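Long-range contacts in alkylhalidase CmlS (Streptomyces venezuelae, PDB 3I3L), which acts as a flavin-dependent halogenase in chloramphenicol biosynthesis and carries a covalently attached FAD: residues D101-T106 against I438-R443; G39-K44 against I494-E499. One frame throughout, in Å; residues are numbered along the deposited sequence.

Both contacts tie the FAD-binding part of the chain to later segments, but on opposite sides of the chain's centre, with centres 41 Å and nearest atoms about 27 Å apart. In chain order the segments run 39-44, 101-106, 438-443 and 494-499, so contact 2 joins the outer pair and contact 1 the inner one. They share no helix or sheet. Contact 1 fastens the chain leaving helix 430-439 to strand 105-108 of the large mixed sheet. Contact 2 sets helix 33-44 of the Rossmann-type nucleotide-binding unit against the connection between strands 483-491 and 498-506 of the C-terminal domain. The later part of the chain is thus joined to the FAD-binding part at two separate places.

Contact 1 (D101-T106 against I438-R443); sequences DQAPWT and IGRHQR
The imidazole of His441 has Pro104 CB over one face, 3.6 Å from the ring centroid and 16° off its normal, a CH-pi contact, while Thr106 OG1 and the carbonyl oxygen of Gly439 lie at its edge; Phe450 also stacks with this ring. The backbones form a single antiparallel beta bridge, with Trp105 and Arg440 as a non-hydrogen-bonded pair. It joins strand 105-108, in the large mixed sheet, to the chain that follows helix 430-439. His441 N donates to Pro104 O, almost straight at 169°, and Thr106 N donates to Gly439 O, 2.9 Å away and reached from above the carbonyl plane. Proline suits its place because its ring holds CB over the imidazole, and its carbonyl still accepts a bond. Glycine suits position 439 because any CB would run into Thr106 O and the Trp105 ring. That indole stacks with Phe96 on the neighbouring strand and touches Met435 and Ile436 of helix 430-439. Ala103 is small enough to sit with its CB 3.8 Å from Arg443 O, and the Arg443 guanidinium turns to a salt bridge with Glu454. Histidine offers both a ring face and a polar edge: Thr106 OG1, beside its own backbone N (chi1 -68°), is hydrogen-bonded to Thr95 OG1 and, at 2.8 Å, to His441 NE2.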
# COMPACT_ATOMS: atom_id res chain seq x y z
N ASP A 101 -26.91 -5.44 4.86
CA ASP A 101 -27.22 -6.69 5.58
C ASP A 101 -26.14 -7.74 5.48
O ASP A 101 -26.40 -8.92 5.18
CB ASP A 101 -28.54 -7.24 5.06
CG ASP A 101 -29.69 -6.37 5.46
OD1 ASP A 101 -30.03 -6.42 6.69
OD2 ASP A 101 -30.21 -5.61 4.58
N GLN A 102 -24.89 -7.31 5.69
CA GLN A 102 -23.81 -8.27 5.75
C GLN A 102 -23.29 -8.23 7.16
O GLN A 102 -23.30 -7.19 7.80
CB GLN A 102 -22.66 -7.93 4.77
CG GLN A 102 -23.11 -7.79 3.31
CD GLN A 102 -23.48 -9.13 2.67
OE1 GLN A 102 -22.65 -10.03 2.58
NE2 GLN A 102 -24.73 -9.24 2.23
N ALA A 103 -22.85 -9.38 7.64
CA ALA A 103 -22.08 -9.42 8.87
C ALA A 103 -20.85 -8.50 8.67
O ALA A 103 -20.29 -8.45 7.57
CB ALA A 103 -21.62 -10.87 9.08
N PRO A 104 -20.42 -7.81 9.71
CA PRO A 104 -19.14 -7.05 9.68
C PRO A 104 -17.93 -7.94 9.43
O PRO A 104 -17.99 -9.12 9.73
CB PRO A 104 -19.04 -6.46 11.11
CG PRO A 104 -20.45 -6.48 11.64
CD PRO A 104 -21.12 -7.69 11.00
N TRP A 105 -16.87 -7.40 8.85
CA TRP A 105 -15.58 -8.10 8.89
C TRP A 105 -14.39 -7.24 9.32
O TRP A 105 -14.41 -6.02 9.13
CB TRP A 105 -15.30 -8.88 7.59
CG TRP A 105 -14.91 -8.02 6.44
CD1 TRP A 105 -15.74 -7.42 5.49
CD2 TRP A 105 -13.56 -7.70 6.07
NE1 TRP A 105 -14.95 -6.74 4.56
CE2 TRP A 105 -13.62 -6.90 4.90
CE3 TRP A 105 -12.29 -8.03 6.63
CZ2 TRP A 105 -12.47 -6.39 4.29
CZ3 TRP A 105 -11.12 -7.57 5.97
CH2 TRP A 105 -11.23 -6.74 4.83
N THR A 106 -13.39 -7.86 9.94
CA THR A 106 -12.25 -7.12 10.43
C THR A 106 -10.92 -7.70 9.94
O THR A 106 -10.73 -8.93 10.02
CB THR A 106 -12.26 -7.12 11.98
OG1 THR A 106 -13.38 -6.34 12.43
CG2 THR A 106 -10.93 -6.54 12.58
N ILE A 438 -12.29 -14.97 6.39
CA ILE A 438 -11.48 -15.05 7.60
C ILE A 438 -11.89 -13.97 8.60
O ILE A 438 -12.04 -14.25 9.81
CB ILE A 438 -10.00 -14.93 7.25
CG1 ILE A 438 -9.55 -16.11 6.40
CG2 ILE A 438 -9.14 -14.83 8.49
CD1 ILE A 438 -8.05 -16.03 6.10
N GLY A 439 -12.13 -12.74 8.14
CA GLY A 439 -12.44 -11.68 9.04
C GLY A 439 -13.89 -11.52 9.46
O GLY A 439 -14.23 -10.60 10.21
N ARG A 440 -14.74 -12.41 9.00
CA ARG A 440 -16.17 -12.34 9.26
C ARG A 440 -16.47 -12.47 10.74
O ARG A 440 -16.06 -13.44 11.37
CB ARG A 440 -16.88 -13.46 8.48
CG ARG A 440 -18.40 -13.49 8.65
CD ARG A 440 -19.09 -14.61 7.77
NE ARG A 440 -18.61 -14.68 6.36
CZ ARG A 440 -18.92 -13.80 5.40
NH1 ARG A 440 -19.69 -12.74 5.67
NH2 ARG A 440 -18.44 -13.96 4.17
N HIS A 441 -17.16 -11.47 11.32
CA HIS A 441 -17.68 -11.56 12.69
C HIS A 441 -18.72 -12.68 12.77
O HIS A 441 -19.41 -13.01 11.77
CB HIS A 441 -18.34 -10.26 13.14
CG HIS A 441 -17.41 -9.09 13.23
ND1 HIS A 441 -17.70 -7.96 13.97
CD2 HIS A 441 -16.18 -8.87 12.67
CE1 HIS A 441 -16.70 -7.10 13.86
NE2 HIS A 441 -15.76 -7.64 13.09
N GLN A 442 -18.84 -13.27 13.95
CA GLN A 442 -19.69 -14.46 14.10
C GLN A 442 -21.11 -14.14 14.58
O GLN A 442 -21.75 -14.94 15.26
CB GLN A 442 -18.98 -15.47 14.98
CG GLN A 442 -17.60 -15.87 14.46
CD GLN A 442 -17.68 -16.60 13.13
OE1 GLN A 442 -17.35 -16.04 12.07
NE2 GLN A 442 -18.15 -17.83 13.16
N ARG A 443 -21.58 -12.95 14.24
CA ARG A 443 -22.93 -12.53 14.52
C ARG A 443 -23.27 -11.55 13.40
O ARG A 443 -22.36 -11.02 12.76
CB ARG A 443 -22.98 -11.84 15.90
CG ARG A 443 -22.30 -10.48 15.97
CD ARG A 443 -21.88 -10.11 17.38
NE ARG A 443 -21.14 -11.21 18.01
CZ ARG A 443 -19.83 -11.40 17.90
NH1 ARG A 443 -19.05 -10.57 17.19
NH2 ARG A 443 -19.27 -12.45 18.52

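Contact 2 (G39-K44 against I494-E499); sequences GLTLHK and IGFRLE
Thr41, on helix 33-44 of the Rossmann-type FAD-binding fold, is the first residue of the segment to meet Phe496, which lies in the connection between two antiparallel strands of the C-terminal domain. Its CG2 comes 4.0 Å from Phe496 CB, the two side chains crossing at about a right angle. Threonine fits this buried spot because the methyl can pack against Phe496 CB and CG while OG1 bonds back to Val37 O in its own helix. One turn on, Lys44 sends its aliphatic chain across the edge of the same ring, at about a right angle to it: CE lies near the ring plane, 3.7 Å from Phe496 CD2. Extended through its first three torsions, the chain carries CE to 3.6 Å from Ile494 O; the bend at chi4 (71°) turns only NZ. Lysine suits this exposed position, since its methylenes can cover the ring edge while the ammonium end probably stays toward solvent. Phe496 also packs on Leu77 and Val336. With an alanine in place of Phe496, Thr41 CG2 would probably face a gap and the Lys44 methylenes would lose their aromatic neighbour. From the other segment, Arg497 extends to the C-terminal end of helix 33-44, where its NH1 forms a salt bridge with Asp343 and donates a hydrogen bond to Leu45 O.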
# COMPACT_ATOMS: atom_id res chain seq x y z
N GLY A 39 14.71 11.56 2.77
CA GLY A 39 15.87 12.30 3.26
C GLY A 39 16.57 11.59 4.41
O GLY A 39 17.78 11.40 4.36
N LEU A 40 15.80 11.15 5.40
CA LEU A 40 16.34 10.31 6.48
C LEU A 40 17.05 9.07 5.95
O LEU A 40 18.13 8.70 6.45
CB LEU A 40 15.23 9.85 7.43
CG LEU A 40 14.53 10.94 8.24
CD1 LEU A 40 13.25 10.41 8.85
CD2 LEU A 40 15.49 11.54 9.32
N THR A 41 16.49 8.40 4.95
CA THR A 41 17.14 7.18 4.45
C THR A 41 18.42 7.51 3.67
O THR A 41 19.42 6.84 3.85
CB THR A 41 16.16 6.32 3.61
OG1 THR A 41 15.03 6.04 4.41
CG2 THR A 41 16.79 4.99 3.17
N LEU A 42 18.36 8.53 2.80
CA LEU A 42 19.52 8.98 2.02
C LEU A 42 20.67 9.48 2.95
O LEU A 42 21.82 9.24 2.67
CB LEU A 42 19.14 10.12 1.09
CG LEU A 42 18.60 9.78 -0.29
CD1 LEU A 42 17.84 11.00 -0.90
CD2 LEU A 42 19.69 9.20 -1.23
N HIS A 43 20.34 10.16 4.04
CA HIS A 43 21.33 10.59 5.04
C HIS A 43 22.01 9.39 5.73
O HIS A 43 23.23 9.33 5.78
CB HIS A 43 20.67 11.49 6.06
CG HIS A 43 21.50 11.70 7.28
ND1 HIS A 43 22.41 12.74 7.39
CD2 HIS A 43 21.54 11.02 8.46
CE1 HIS A 43 22.99 12.68 8.58
NE2 HIS A 43 22.48 11.65 9.24
N LYS A 44 21.22 8.42 6.19
CA LYS A 44 21.75 7.21 6.80
C LYS A 44 22.64 6.48 5.77
O LYS A 44 23.62 5.78 6.15
CB LYS A 44 20.58 6.31 7.23
CG LYS A 44 20.94 4.94 7.84
CD LYS A 44 19.67 4.24 8.31
CE LYS A 44 19.93 2.83 8.88
NZ LYS A 44 20.63 2.94 10.21
N ILE A 494 17.83 -3.68 7.56
CA ILE A 494 18.49 -3.01 8.70
C ILE A 494 19.28 -1.76 8.29
O ILE A 494 19.18 -0.71 8.93
CB ILE A 494 19.42 -3.98 9.47
CG1 ILE A 494 18.64 -5.23 9.89
CG2 ILE A 494 20.11 -3.28 10.67
CD1 ILE A 494 19.23 -5.98 11.04
N GLY A 495 20.05 -1.86 7.23
CA GLY A 495 20.90 -0.76 6.84
C GLY A 495 20.41 -0.04 5.58
O GLY A 495 20.94 0.97 5.23
N PHE A 496 19.40 -0.59 4.91
CA PHE A 496 18.74 0.06 3.78
C PHE A 496 19.52 0.05 2.46
O PHE A 496 19.15 0.77 1.53
CB PHE A 496 18.30 1.45 4.14
CG PHE A 496 17.16 1.48 5.11
CD1 PHE A 496 15.91 0.98 4.74
CD2 PHE A 496 17.32 1.94 6.38
CE1 PHE A 496 14.84 0.99 5.66
CE2 PHE A 496 16.26 1.98 7.30
CZ PHE A 496 15.01 1.52 6.93
N ARG A 497 20.58 -0.75 2.35
CA ARG A 497 21.33 -0.75 1.08
C ARG A 497 20.52 -1.56 0.08
O ARG A 497 19.86 -2.53 0.46
CB ARG A 497 22.75 -1.37 1.21
CG ARG A 497 23.69 -0.71 2.31
CD ARG A 497 24.35 0.61 1.78
NE ARG A 497 24.94 1.39 2.87
CZ ARG A 497 25.36 2.65 2.79
NH1 ARG A 497 25.32 3.32 1.62
NH2 ARG A 497 25.81 3.24 3.90
N LEU A 498 20.67 -1.24 -1.20
CA LEU A 498 20.12 -2.06 -2.22
C LEU A 498 21.11 -3.17 -2.55
O LEU A 498 22.19 -2.91 -3.07
CB LEU A 498 19.80 -1.22 -3.49
CG LEU A 498 18.86 -1.93 -4.47
CD1 LEU A 498 17.48 -2.05 -3.89
CD2 LEU A 498 18.83 -1.20 -5.89
N GLU A 499 20.71 -4.42 -2.33
CA GLU A 499 21.60 -5.52 -2.55
C GLU A 499 21.14 -6.28 -3.78
O GLU A 499 19.94 -6.34 -4.11
CB GLU A 499 21.60 -6.49 -1.35
CG GLU A 499 22.05 -5.93 -0.02
CD GLU A 499 21.99 -6.98 1.14
OE1 GLU A 499 21.33 -8.04 1.00
OE2 GLU A 499 22.55 -6.72 2.22